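Agmatinase (Deinococcus radiodurans, PDB 1WOH) probably hydrolyses agmatine to putrescine and urea, as a member of the arginase family that holds two manganese ions in each subunit. Local coordinates at residues L42-G47 with G240-E245; Q141-L146 with D229-D234; H145-D150 with S158-F163. All blocks are in the same frame, centred on the assembly; numbering follows the deposited sequence.

The three contacts gather at loops that follow strands of one parallel sheet of eight strands in this alpha/beta fold. Interaction 2 lies nearest the centre of the chain, where strands 137-142 and 223-229, neighbours in the sheet, run out into metal-binding loops. Interaction 3 continues the first of these loops as far as helix 162-169 and shares His-145 and Leu-146 with interaction 2. Interaction 1 joins the loops after strands 31-36 and 223-229, and along the chain it encloses the other two. The centre of interaction 2 lies about 12 Å from those of interactions 1 and 3, themselves about 14 Å apart. Interactions 2 and 3 hold manganese ligands; interaction 1 borders them and reaches neighbouring subunits.

Interaction 1 (L42-G47 with G240-E245); sequences LGFRPG and GTSSPE
Arg-45 starts with CG anti to the carbonyl carbon (chi1 -56°) and bends at chi3 (-65°), which brings NE round toward Ser-242 O, while Ser-242 holds OG anti to its own backbone N (chi1 172°), beside the backbone of Arg-45. The guanidinium approaches side-on. Its NE meets Ser-242 O at 3.0 Å, in the carbonyl plane and on a lone pair, and NH2 reaches the same Ser-242 O at 3.2 Å from well above that plane. NH2 also gives a weak bond to Thr-241 O at 2.9 Å, and lies 3.4 Å from Pro-244 CD. One carbonyl oxygen thus takes two N-H groups of one side chain, which fixes the turn of the guanidinium. The main chain of Arg-45 donates too: its N-H goes to Ser-242 OG at 3.0 Å, and a water lies between this hydroxyl and Gly-43 N, its bond to the latter weak. Phe-44 CB packs 3.2 Å from Ser-242 OG; its ring carries Arg-45 CG over the centre of one face, and Ser-243 OG lies at its edge. An alanine in place of Arg-45 would probably leave Ser-242 O and Thr-241 O without these side-chain donors and open a gap beside Pro-244, although the backbone bond to Ser-242 OG could remain. The remaining nitrogen, NH1, binds Thr-282 O of the second subunit, and Phe-50 of the third subunit packs on the same side chain. The chemistry is that of a cation held by carbonyl oxygens: with no carboxylate of residues 240-245 touching it, its charge is probably eased by main-chain dipoles, and one arginine ties two loops of its own subunit to a neighbour in the hexamer, beside the metal-binding loops.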
ATOM      1  N   LEU A  42     -11.190  20.783   1.155  1.00 12.43           N
ATOM      2  CA  LEU A  42     -11.549  19.960   0.006  1.00 13.16           C
ATOM      3  C   LEU A  42     -12.790  19.120   0.322  1.00 13.21           C
ATOM      4  O   LEU A  42     -13.099  18.847   1.483  1.00 11.34           O
ATOM      5  CB  LEU A  42     -10.366  19.081  -0.414  1.00 16.03           C
ATOM      6  CG  LEU A  42      -9.716  18.199   0.642  1.00 17.50           C
ATOM      7  CD1 LEU A  42     -10.473  16.882   0.754  1.00 18.00           C
ATOM      8  CD2 LEU A  42      -8.275  17.936   0.246  1.00 18.73           C
ATOM      9  N   GLY A  43     -13.511  18.713  -0.711  1.00 12.53           N
ATOM     10  CA  GLY A  43     -14.723  17.950  -0.474  1.00 11.42           C
ATOM     11  C   GLY A  43     -14.651  16.441  -0.566  1.00 13.17           C
ATOM     12  O   GLY A  43     -15.642  15.771  -0.280  1.00 16.06           O
ATOM     13  N   PHE A  44     -13.503  15.886  -0.936  1.00 10.08           N
ATOM     14  CA  PHE A  44     -13.421  14.440  -1.076  1.00 10.04           C
ATOM     15  C   PHE A  44     -12.322  13.749  -0.244  1.00 10.94           C
ATOM     16  O   PHE A  44     -12.512  13.466   0.944  1.00 11.02           O
ATOM     17  CB  PHE A  44     -13.275  14.115  -2.576  1.00 10.83           C
ATOM     18  CG  PHE A  44     -13.451  12.658  -2.929  1.00 12.16           C
ATOM     19  CD1 PHE A  44     -12.961  12.175  -4.143  1.00 13.13           C
ATOM     20  CD2 PHE A  44     -14.091  11.770  -2.068  1.00 12.41           C
ATOM     21  CE1 PHE A  44     -13.100  10.835  -4.490  1.00 12.67           C
ATOM     22  CE2 PHE A  44     -14.235  10.421  -2.408  1.00 14.10           C
ATOM     23  CZ  PHE A  44     -13.735   9.953  -3.623  1.00 13.95           C
ATOM     24  N   ARG A  45     -11.169  13.493  -0.858  1.00 10.37           N
ATOM     25  CA  ARG A  45     -10.077  12.775  -0.187  1.00  8.57           C
ATOM     26  C   ARG A  45      -8.926  13.646   0.341  1.00  9.15           C
ATOM     27  O   ARG A  45      -8.194  14.250  -0.432  1.00  9.91           O
ATOM     28  CB  ARG A  45      -9.522  11.717  -1.157  1.00 10.13           C
ATOM     29  CG  ARG A  45     -10.587  10.745  -1.665  1.00  9.53           C
ATOM     30  CD  ARG A  45     -10.007   9.684  -2.596  1.00 10.39           C
ATOM     31  NE  ARG A  45      -9.474  10.249  -3.829  1.00  9.10           N
ATOM     32  CZ  ARG A  45      -8.795   9.543  -4.733  1.00 10.11           C
ATOM     33  NH1 ARG A  45      -8.575   8.247  -4.535  1.00  9.34           N
ATOM     34  NH2 ARG A  45      -8.322  10.132  -5.824  1.00  9.11           N
ATOM     35  N   PRO A  46      -8.731  13.684   1.674  1.00 10.14           N
ATOM     36  CA  PRO A  46      -7.667  14.485   2.294  1.00 10.07           C
ATOM     37  C   PRO A  46      -6.269  13.946   2.026  1.00 11.41           C
ATOM     38  O   PRO A  46      -6.101  12.821   1.554  1.00  9.97           O
ATOM     39  CB  PRO A  46      -7.987  14.422   3.793  1.00 12.04           C
ATOM     40  CG  PRO A  46      -9.331  13.757   3.890  1.00 13.42           C
ATOM     41  CD  PRO A  46      -9.423  12.875   2.687  1.00 11.16           C
ATOM     42  N   GLY A  47      -5.265  14.757   2.347  1.00  9.70           N
ATOM     43  CA  GLY A  47      -3.891  14.334   2.158  1.00 11.97           C
ATOM     44  C   GLY A  47      -2.990  15.452   1.680  1.00 10.29           C
ATOM     45  O   GLY A  47      -1.770  15.391   1.854  1.00  9.65           O
ATOM     46  N   GLY A 240      -1.889  11.172  -7.723  1.00  7.70           N
ATOM     47  CA  GLY A 240      -1.983  11.658  -6.353  1.00  8.60           C
ATOM     48  C   GLY A 240      -2.725  12.966  -6.158  1.00  7.40           C
ATOM     49  O   GLY A 240      -2.116  14.013  -5.921  1.00  8.26           O
ATOM     50  N   THR A 241      -4.049  12.911  -6.252  1.00  8.06           N
ATOM     51  CA  THR A 241      -4.879  14.104  -6.076  1.00  6.42           C
ATOM     52  C   THR A 241      -6.289  13.661  -5.677  1.00  8.02           C
ATOM     53  O   THR A 241      -6.741  12.584  -6.057  1.00  9.00           O
ATOM     54  CB  THR A 241      -4.917  14.971  -7.374  1.00  9.55           C
ATOM     55  OG1 THR A 241      -5.503  16.245  -7.083  1.00  9.27           O
ATOM     56  CG2 THR A 241      -5.721  14.303  -8.458  1.00  8.60           C
ATOM     57  N   SER A 242      -6.982  14.496  -4.910  1.00  8.48           N
ATOM     58  CA  SER A 242      -8.325  14.161  -4.422  1.00  8.54           C
ATOM     59  C   SER A 242      -9.389  13.795  -5.445  1.00  9.51           C
ATOM     60  O   SER A 242     -10.033  12.734  -5.345  1.00  9.76           O
ATOM     61  CB  SER A 242      -8.877  15.315  -3.570  1.00  9.51           C
ATOM     62  OG  SER A 242     -10.247  15.082  -3.249  1.00  9.37           O
ATOM     63  N   SER A 243      -9.584  14.669  -6.425  1.00 10.89           N
ATOM     64  CA  SER A 243     -10.637  14.460  -7.412  1.00 12.01           C
ATOM     65  C   SER A 243     -10.153  14.434  -8.846  1.00 11.63           C
ATOM     66  O   SER A 243     -10.304  15.405  -9.579  1.00 13.60           O
ATOM     67  CB  SER A 243     -11.700  15.544  -7.249  1.00 15.62           C
ATOM     68  OG  SER A 243     -12.253  15.492  -5.943  1.00 20.25           O
ATOM     69  N   PRO A 244      -9.578  13.307  -9.265  1.00 11.10           N
ATOM     70  CA  PRO A 244      -9.057  13.130 -10.626  1.00 11.86           C
ATOM     71  C   PRO A 244     -10.130  13.100 -11.717  1.00 12.49           C
ATOM     72  O   PRO A 244     -11.264  12.663 -11.488  1.00 13.05           O
ATOM     73  CB  PRO A 244      -8.292  11.816 -10.529  1.00 11.50           C
ATOM     74  CG  PRO A 244      -9.081  11.042  -9.488  1.00 12.03           C
ATOM     75  CD  PRO A 244      -9.348  12.106  -8.442  1.00  9.99           C
ATOM     76  N   GLU A 245      -9.758  13.569 -12.905  1.00 11.06           N
ATOM     77  CA  GLU A 245     -10.651  13.598 -14.055  1.00 10.60           C
ATOM     78  C   GLU A 245      -9.826  13.020 -15.214  1.00  9.04           C
ATOM     79  O   GLU A 245      -8.699  13.462 -15.453  1.00  9.50           O
ATOM     80  CB  GLU A 245     -11.053  15.047 -14.340  1.00 12.18           C
ATOM     81  CG  GLU A 245     -12.464  15.239 -14.850  1.00 21.09           C
ATOM     82  CD  GLU A 245     -13.510  14.631 -13.933  1.00 17.56           C
ATOM     83  OE1 GLU A 245     -13.757  15.164 -12.825  1.00 21.82           O
ATOM     84  OE2 GLU A 245     -14.084  13.606 -14.329  1.00 20.47           O
TER
HETATM   85  O   HOH W   1     -12.059  17.703  -3.513  1.00 10.39           O

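Interaction 2 (Q141-L146 with D229-D234); sequences QLDAHL and DVDGFD
Asp-229 N binds Leu-142 O at 3.0 Å where the two strands end, a nearly straight bond (162°), and Asp-231 OD1 takes the backbone N-H of Ala-144 at 3.1 Å on its syn side. Asp-143 OD1 in turn accepts His-145 N at 2.9 Å, closing an Asx turn. Asp-229 OD1 builds a matching Asx turn with Asp-231 N, so each loop fixes one of its own carboxylates. Gln-141 NE2 reaches Asp-143 OD2 from above the carboxylate plane and also binds Leu-146 O, bracing that group from a second shell. The carboxylates themselves are drawn close: Asp-143 OD1 is 3.0 Å from Asp-229 OD2 and 3.1 Å from Asp-231 OD1, all acceptors. Such crowding of negative charge would probably be costly without cations. His-145 presents its ring edge to Asp-231, with ND1 3.2 Å from OD2 and the ring and carboxylate planes 84° apart. Gly-232 CA sits 3.8 Å from Asp-143 C; a CB there would clash with Asp-143 N. Manganese is absent from this chain, but Asp-143 and Asp-229 are ligands of both ions and His-145 and Asp-231 of the second, while His-121 and Asp-147 complete the first ion's set. Carboxylates converging from adjacent strand ends are typical of the binuclear manganese site of the arginase fold.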
ATOM      1  N   GLN A 141      -4.241  29.697 -14.777  1.00 11.44           N
ATOM      2  CA  GLN A 141      -4.621  28.550 -13.967  1.00 11.18           C
ATOM      3  C   GLN A 141      -4.692  27.221 -14.718  1.00 11.34           C
ATOM      4  O   GLN A 141      -5.443  27.097 -15.690  1.00 12.46           O
ATOM      5  CB  GLN A 141      -5.988  28.881 -13.333  1.00 12.62           C
ATOM      6  CG  GLN A 141      -6.774  27.723 -12.758  1.00 14.69           C
ATOM      7  CD  GLN A 141      -8.227  28.096 -12.456  1.00 13.23           C
ATOM      8  OE1 GLN A 141      -8.696  29.181 -12.823  1.00 15.25           O
ATOM      9  NE2 GLN A 141      -8.948  27.190 -11.802  1.00 14.55           N
ATOM     10  N   LEU A 142      -3.900  26.239 -14.282  1.00 10.24           N
ATOM     11  CA  LEU A 142      -3.939  24.902 -14.886  1.00 10.92           C
ATOM     12  C   LEU A 142      -4.855  24.154 -13.926  1.00 11.23           C
ATOM     13  O   LEU A 142      -4.601  24.129 -12.724  1.00 11.49           O
ATOM     14  CB  LEU A 142      -2.555  24.252 -14.908  1.00 11.88           C
ATOM     15  CG  LEU A 142      -1.494  24.885 -15.816  1.00 12.15           C
ATOM     16  CD1 LEU A 142      -0.290  23.971 -15.863  1.00 11.24           C
ATOM     17  CD2 LEU A 142      -2.038  25.078 -17.217  1.00 14.06           C
ATOM     18  N   ASP A 143      -5.903  23.531 -14.441  1.00 11.62           N
ATOM     19  CA  ASP A 143      -6.863  22.906 -13.536  1.00 11.61           C
ATOM     20  C   ASP A 143      -7.901  22.112 -14.312  1.00 11.09           C
ATOM     21  O   ASP A 143      -8.255  22.474 -15.438  1.00 13.93           O
ATOM     22  CB  ASP A 143      -7.581  24.044 -12.788  1.00 13.66           C
ATOM     23  CG  ASP A 143      -8.110  23.644 -11.432  1.00 15.52           C
ATOM     24  OD1 ASP A 143      -8.483  22.469 -11.241  1.00 15.33           O
ATOM     25  OD2 ASP A 143      -8.174  24.536 -10.553  1.00 16.42           O
ATOM     26  N   ALA A 144      -8.398  21.036 -13.714  1.00 10.24           N
ATOM     27  CA  ALA A 144      -9.449  20.253 -14.343  1.00  9.03           C
ATOM     28  C   ALA A 144     -10.770  20.936 -13.990  1.00 10.32           C
ATOM     29  O   ALA A 144     -11.774  20.755 -14.669  1.00 10.50           O
ATOM     30  CB  ALA A 144      -9.450  18.829 -13.795  1.00  7.44           C
ATOM     31  N   HIS A 145     -10.759  21.719 -12.915  1.00 12.21           N
ATOM     32  CA  HIS A 145     -11.974  22.390 -12.458  1.00 13.75           C
ATOM     33  C   HIS A 145     -11.860  23.915 -12.495  1.00 13.93           C
ATOM     34  O   HIS A 145     -10.773  24.469 -12.357  1.00 13.70           O
ATOM     35  CB  HIS A 145     -12.310  21.909 -11.035  1.00 16.05           C
ATOM     36  CG  HIS A 145     -12.290  20.416 -10.886  1.00 16.13           C
ATOM     37  ND1 HIS A 145     -11.293  19.748 -10.206  1.00 20.50           N
ATOM     38  CD2 HIS A 145     -13.127  19.462 -11.357  1.00 18.44           C
ATOM     39  CE1 HIS A 145     -11.518  18.446 -10.266  1.00 20.35           C
ATOM     40  NE2 HIS A 145     -12.625  18.246 -10.959  1.00 20.43           N
ATOM     41  N   LEU A 146     -12.987  24.598 -12.683  1.00 13.77           N
ATOM     42  CA  LEU A 146     -12.967  26.056 -12.752  1.00 12.63           C
ATOM     43  C   LEU A 146     -12.668  26.728 -11.408  1.00 11.17           C
ATOM     44  O   LEU A 146     -11.936  27.714 -11.352  1.00 11.83           O
ATOM     45  CB  LEU A 146     -14.292  26.579 -13.312  1.00 14.12           C
ATOM     46  CG  LEU A 146     -14.348  28.087 -13.581  1.00 14.73           C
ATOM     47  CD1 LEU A 146     -13.327  28.472 -14.648  1.00 17.40           C
ATOM     48  CD2 LEU A 146     -15.748  28.462 -14.026  1.00 16.79           C
ATOM     49  N   ASP A 229      -2.938  23.443 -10.332  1.00  7.13           N
ATOM     50  CA  ASP A 229      -3.661  22.417  -9.587  1.00  7.53           C
ATOM     51  C   ASP A 229      -3.196  21.131 -10.280  1.00  7.57           C
ATOM     52  O   ASP A 229      -3.385  20.977 -11.490  1.00  9.53           O
ATOM     53  CB  ASP A 229      -5.168  22.595  -9.763  1.00  9.48           C
ATOM     54  CG  ASP A 229      -5.976  21.549  -9.013  1.00 10.98           C
ATOM     55  OD1 ASP A 229      -5.474  20.426  -8.812  1.00 11.78           O
ATOM     56  OD2 ASP A 229      -7.128  21.847  -8.642  1.00 14.64           O
ATOM     57  N   VAL A 230      -2.580  20.218  -9.542  1.00  9.98           N
ATOM     58  CA  VAL A 230      -2.087  18.999 -10.169  1.00  8.89           C
ATOM     59  C   VAL A 230      -3.159  18.159 -10.859  1.00 10.46           C
ATOM     60  O   VAL A 230      -2.828  17.363 -11.741  1.00  8.57           O
ATOM     61  CB  VAL A 230      -1.291  18.107  -9.160  1.00  8.74           C
ATOM     62  CG1 VAL A 230      -0.234  18.941  -8.453  1.00 10.61           C
ATOM     63  CG2 VAL A 230      -2.225  17.467  -8.146  1.00  9.82           C
ATOM     64  N   ASP A 231      -4.437  18.333 -10.508  1.00  8.92           N
ATOM     65  CA  ASP A 231      -5.444  17.511 -11.176  1.00  9.46           C
ATOM     66  C   ASP A 231      -5.680  17.976 -12.609  1.00  8.20           C
ATOM     67  O   ASP A 231      -6.445  17.359 -13.363  1.00  8.33           O
ATOM     68  CB  ASP A 231      -6.767  17.407 -10.370  1.00 10.06           C
ATOM     69  CG  ASP A 231      -7.561  18.702 -10.310  1.00 14.13           C
ATOM     70  OD1 ASP A 231      -7.397  19.571 -11.184  1.00 12.58           O
ATOM     71  OD2 ASP A 231      -8.385  18.826  -9.373  1.00 15.64           O
ATOM     72  N   GLY A 232      -5.004  19.059 -12.988  1.00  8.51           N
ATOM     73  CA  GLY A 232      -5.098  19.535 -14.357  1.00  8.37           C
ATOM     74  C   GLY A 232      -4.400  18.501 -15.236  1.00  8.30           C
ATOM     75  O   GLY A 232      -4.722  18.325 -16.417  1.00 11.02           O
ATOM     76  N   PHE A 233      -3.435  17.800 -14.644  1.00 10.30           N
ATOM     77  CA  PHE A 233      -2.696  16.766 -15.358  1.00  9.53           C
ATOM     78  C   PHE A 233      -3.467  15.467 -15.404  1.00  9.04           C
ATOM     79  O   PHE A 233      -4.253  15.171 -14.516  1.00 10.16           O
ATOM     80  CB  PHE A 233      -1.338  16.517 -14.700  1.00  7.68           C
ATOM     81  CG  PHE A 233      -0.400  17.672 -14.836  1.00  8.97           C
ATOM     82  CD1 PHE A 233      -0.307  18.635 -13.839  1.00  8.55           C
ATOM     83  CD2 PHE A 233       0.327  17.841 -16.007  1.00  8.50           C
ATOM     84  CE1 PHE A 233       0.495  19.756 -14.015  1.00 11.33           C
ATOM     85  CE2 PHE A 233       1.132  18.961 -16.192  1.00  7.31           C
ATOM     86  CZ  PHE A 233       1.214  19.919 -15.195  1.00 10.81           C
ATOM     87  N   ASP A 234      -3.232  14.685 -16.450  1.00  7.20           N
ATOM     88  CA  ASP A 234      -3.906  13.406 -16.584  1.00  9.05           C
ATOM     89  C   ASP A 234      -3.591  12.565 -15.343  1.00  8.07           C
ATOM     90  O   ASP A 234      -2.454  12.539 -14.873  1.00  8.66           O
ATOM     91  CB  ASP A 234      -3.413  12.689 -17.844  1.00  9.15           C
ATOM     92  CG  ASP A 234      -4.301  11.523 -18.231  1.00 13.18           C
ATOM     93  OD1 ASP A 234      -4.243  10.478 -17.557  1.00 14.15           O
ATOM     94  OD2 ASP A 234      -5.069  11.663 -19.202  1.00 14.65           O
TER

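Interaction 3 (H145-D150 with S158-F163); sequences HLDFTD and SNSSPF
The loop 145-150 runs beside a type I turn, Ser-158 to Ser-161, that leads into helix 162-169, and Asp-147 comes within 4.1 Å of Ser-160, CA to CA. Thr-149 N binds Ser-160 O at 2.9 Å, and Asp-147 CA adds a CA-H...O contact to that same oxygen. Asp-147 O receives a long, weak bond from Phe-163 N at the helix start. Ser-161, at the N-cap position, turns OG away from capping: with OG anti to the carbonyl carbon (chi1 -54°) it gives its proton to Thr-149 O at 2.6 Å, from above the carbonyl plane. Phe-148 sets its ring edge against Phe-163, CD1 3.9 Å from CB and CE1 3.4 Å from Phe-163 O. Phe-163 in turn lays CD1 3.6 Å from Asp-147 O, at the edge of its ring. The Thr-149 hydroxyl bonds Asp-187, while Arg-152 ties Asn-159 and Ser-160 together. Across the contact, Asp-147 OD1 meets Asn-159 O, two acceptors without a bond. Main-chain and serine bonds therefore hold the backbone around Asp-147, a ligand of the first manganese ion, and its carboxylate takes no hydrogen bond from residues 158-163.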
ATOM      1  N   HIS A 145     -10.759  21.719 -12.915  1.00 12.21           N
ATOM      2  CA  HIS A 145     -11.974  22.390 -12.458  1.00 13.75           C
ATOM      3  C   HIS A 145     -11.860  23.915 -12.495  1.00 13.93           C
ATOM      4  O   HIS A 145     -10.773  24.469 -12.357  1.00 13.70           O
ATOM      5  CB  HIS A 145     -12.310  21.909 -11.035  1.00 16.05           C
ATOM      6  CG  HIS A 145     -12.290  20.416 -10.886  1.00 16.13           C
ATOM      7  ND1 HIS A 145     -11.293  19.748 -10.206  1.00 20.50           N
ATOM      8  CD2 HIS A 145     -13.127  19.462 -11.357  1.00 18.44           C
ATOM      9  CE1 HIS A 145     -11.518  18.446 -10.266  1.00 20.35           C
ATOM     10  NE2 HIS A 145     -12.625  18.246 -10.959  1.00 20.43           N
ATOM     11  N   LEU A 146     -12.987  24.598 -12.683  1.00 13.77           N
ATOM     12  CA  LEU A 146     -12.967  26.056 -12.752  1.00 12.63           C
ATOM     13  C   LEU A 146     -12.668  26.728 -11.408  1.00 11.17           C
ATOM     14  O   LEU A 146     -11.936  27.714 -11.352  1.00 11.83           O
ATOM     15  CB  LEU A 146     -14.292  26.579 -13.312  1.00 14.12           C
ATOM     16  CG  LEU A 146     -14.348  28.087 -13.581  1.00 14.73           C
ATOM     17  CD1 LEU A 146     -13.327  28.472 -14.648  1.00 17.40           C
ATOM     18  CD2 LEU A 146     -15.748  28.462 -14.026  1.00 16.79           C
ATOM     19  N   ASP A 147     -13.236  26.189 -10.331  1.00 11.00           N
ATOM     20  CA  ASP A 147     -13.032  26.727  -8.983  1.00 11.29           C
ATOM     21  C   ASP A 147     -13.344  28.226  -8.850  1.00 11.15           C
ATOM     22  O   ASP A 147     -12.585  28.996  -8.244  1.00 11.71           O
ATOM     23  CB  ASP A 147     -11.602  26.425  -8.511  1.00 13.80           C
ATOM     24  CG  ASP A 147     -11.346  24.931  -8.355  1.00 14.15           C
ATOM     25  OD1 ASP A 147     -12.325  24.177  -8.165  1.00 15.35           O
ATOM     26  OD2 ASP A 147     -10.174  24.501  -8.411  1.00 17.85           O
ATOM     27  N   PHE A 148     -14.482  28.616  -9.412  1.00 12.44           N
ATOM     28  CA  PHE A 148     -14.961  29.995  -9.374  1.00 12.78           C
ATOM     29  C   PHE A 148     -16.378  29.992  -8.783  1.00 13.03           C
ATOM     30  O   PHE A 148     -17.194  30.866  -9.076  1.00 12.40           O
ATOM     31  CB  PHE A 148     -15.003  30.579 -10.790  1.00 12.99           C
ATOM     32  CG  PHE A 148     -15.069  32.083 -10.826  1.00 12.78           C
ATOM     33  CD1 PHE A 148     -14.015  32.843 -10.337  1.00 10.88           C
ATOM     34  CD2 PHE A 148     -16.183  32.738 -11.356  1.00 14.11           C
ATOM     35  CE1 PHE A 148     -14.059  34.239 -10.369  1.00 14.15           C
ATOM     36  CE2 PHE A 148     -16.237  34.132 -11.391  1.00 13.62           C
ATOM     37  CZ  PHE A 148     -15.170  34.879 -10.894  1.00 11.22           C
ATOM     38  N   THR A 149     -16.662  29.000  -7.946  1.00 13.18           N
ATOM     39  CA  THR A 149     -17.983  28.875  -7.333  1.00 12.41           C
ATOM     40  C   THR A 149     -18.176  29.837  -6.159  1.00 12.73           C
ATOM     41  O   THR A 149     -17.246  30.107  -5.408  1.00 12.88           O
ATOM     42  CB  THR A 149     -18.203  27.415  -6.873  1.00 11.26           C
ATOM     43  OG1 THR A 149     -18.364  26.586  -8.031  1.00 12.36           O
ATOM     44  CG2 THR A 149     -19.432  27.292  -5.974  1.00 12.26           C
ATOM     45  N   ASP A 150     -19.384  30.375  -6.016  1.00 13.30           N
ATOM     46  CA  ASP A 150     -19.669  31.290  -4.913  1.00 13.89           C
ATOM     47  C   ASP A 150     -19.791  30.482  -3.615  1.00 13.90           C
ATOM     48  O   ASP A 150     -18.959  30.609  -2.716  1.00 15.60           O
ATOM     49  CB  ASP A 150     -20.963  32.070  -5.185  1.00 12.96           C
ATOM     50  CG  ASP A 150     -21.299  33.050  -4.073  1.00 16.91           C
ATOM     51  OD1 ASP A 150     -20.495  33.169  -3.122  1.00 16.93           O
ATOM     52  OD2 ASP A 150     -22.368  33.702  -4.152  1.00 19.44           O
ATOM     53  N   SER A 158     -14.611  26.770   0.410  1.00 11.86           N
ATOM     54  CA  SER A 158     -14.207  25.446  -0.067  1.00 11.43           C
ATOM     55  C   SER A 158     -13.154  25.585  -1.156  1.00 13.64           C
ATOM     56  O   SER A 158     -12.867  26.695  -1.609  1.00 12.61           O
ATOM     57  CB  SER A 158     -15.401  24.669  -0.630  1.00 12.15           C
ATOM     58  OG  SER A 158     -15.797  25.178  -1.895  1.00 11.92           O
ATOM     59  N   ASN A 159     -12.671  24.664  -1.555  1.00 10.03           N
ATOM     60  CA  ASN A 159     -11.686  24.727  -2.624  1.00 10.98           C
ATOM     61  C   ASN A 159     -12.342  24.959  -3.985  1.00 11.00           C
ATOM     62  O   ASN A 159     -11.664  24.985  -5.014  1.00 10.82           O
ATOM     63  CB  ASN A 159     -10.809  23.463  -2.645  1.00 11.76           C
ATOM     64  CG  ASN A 159     -11.598  22.182  -2.874  1.00 14.44           C
ATOM     65  OD1 ASN A 159     -12.806  22.143  -2.630  1.00 17.73           O
ATOM     66  ND2 ASN A 159     -10.933  21.139  -3.352  1.00 11.18           N
ATOM     67  N   SER A 160     -13.502  24.914  -4.048  1.00 11.46           N
ATOM     68  CA  SER A 160     -14.186  25.173  -5.314  1.00 11.77           C
ATOM     69  C   SER A 160     -14.438  26.678  -5.500  1.00 10.88           C
ATOM     70  O   SER A 160     -14.948  27.100  -6.543  1.00 10.72           O
ATOM     71  CB  SER A 160     -15.532  24.438  -5.358  1.00 12.03           C
ATOM     72  OG  SER A 160     -15.357  23.037  -5.276  1.00 12.98           O
ATOM     73  N   SER A 161     -14.060  27.480  -4.505  1.00 11.21           N
ATOM     74  CA  SER A 161     -14.290  28.929  -4.541  1.00 11.72           C
ATOM     75  C   SER A 161     -13.087  29.881  -4.435  1.00 11.03           C
ATOM     76  O   SER A 161     -13.283  31.096  -4.399  1.00 12.76           O
ATOM     77  CB  SER A 161     -15.247  29.324  -3.410  1.00 11.09           C
ATOM     78  OG  SER A 161     -16.453  28.587  -3.440  1.00 13.31           O
ATOM     79  N   PRO A 162     -11.845  29.370  -4.418  1.00 11.60           N
ATOM     80  CA  PRO A 162     -10.739  30.327  -4.287  1.00 12.10           C
ATOM     81  C   PRO A 162     -10.645  31.522  -5.229  1.00 13.33           C
ATOM     82  O   PRO A 162     -10.352  32.635  -4.785  1.00 11.51           O
ATOM     83  CB  PRO A 162      -9.501  29.434  -4.344  1.00 13.78           C
ATOM     84  CG  PRO A 162      -9.928  28.327  -5.235  1.00 12.16           C
ATOM     85  CD  PRO A 162     -11.330  28.026  -4.737  1.00  9.69           C
ATOM     86  N   PHE A 163     -10.880  31.312  -6.520  1.00 11.98           N
ATOM     87  CA  PHE A 163     -10.777  32.426  -7.452  1.00 13.26           C
ATOM     88  C   PHE A 163     -11.955  33.382  -7.397  1.00 12.61           C
ATOM     89  O   PHE A 163     -11.838  34.542  -7.788  1.00 13.95           O
ATOM     90  CB  PHE A 163     -10.544  31.897  -8.868  1.00 11.55           C
ATOM     91  CG  PHE A 163      -9.245  31.168  -9.009  1.00 14.10           C
ATOM     92  CD1 PHE A 163      -9.218  29.789  -9.189  1.00 14.55           C
ATOM     93  CD2 PHE A 163      -8.041  31.854  -8.888  1.00 12.72           C
ATOM     94  CE1 PHE A 163      -7.999  29.098  -9.241  1.00 13.63           C
ATOM     95  CE2 PHE A 163      -6.818  31.177  -8.939  1.00 13.41           C
ATOM     96  CZ  PHE A 163      -6.800  29.796  -9.116  1.00 12.96           C
TER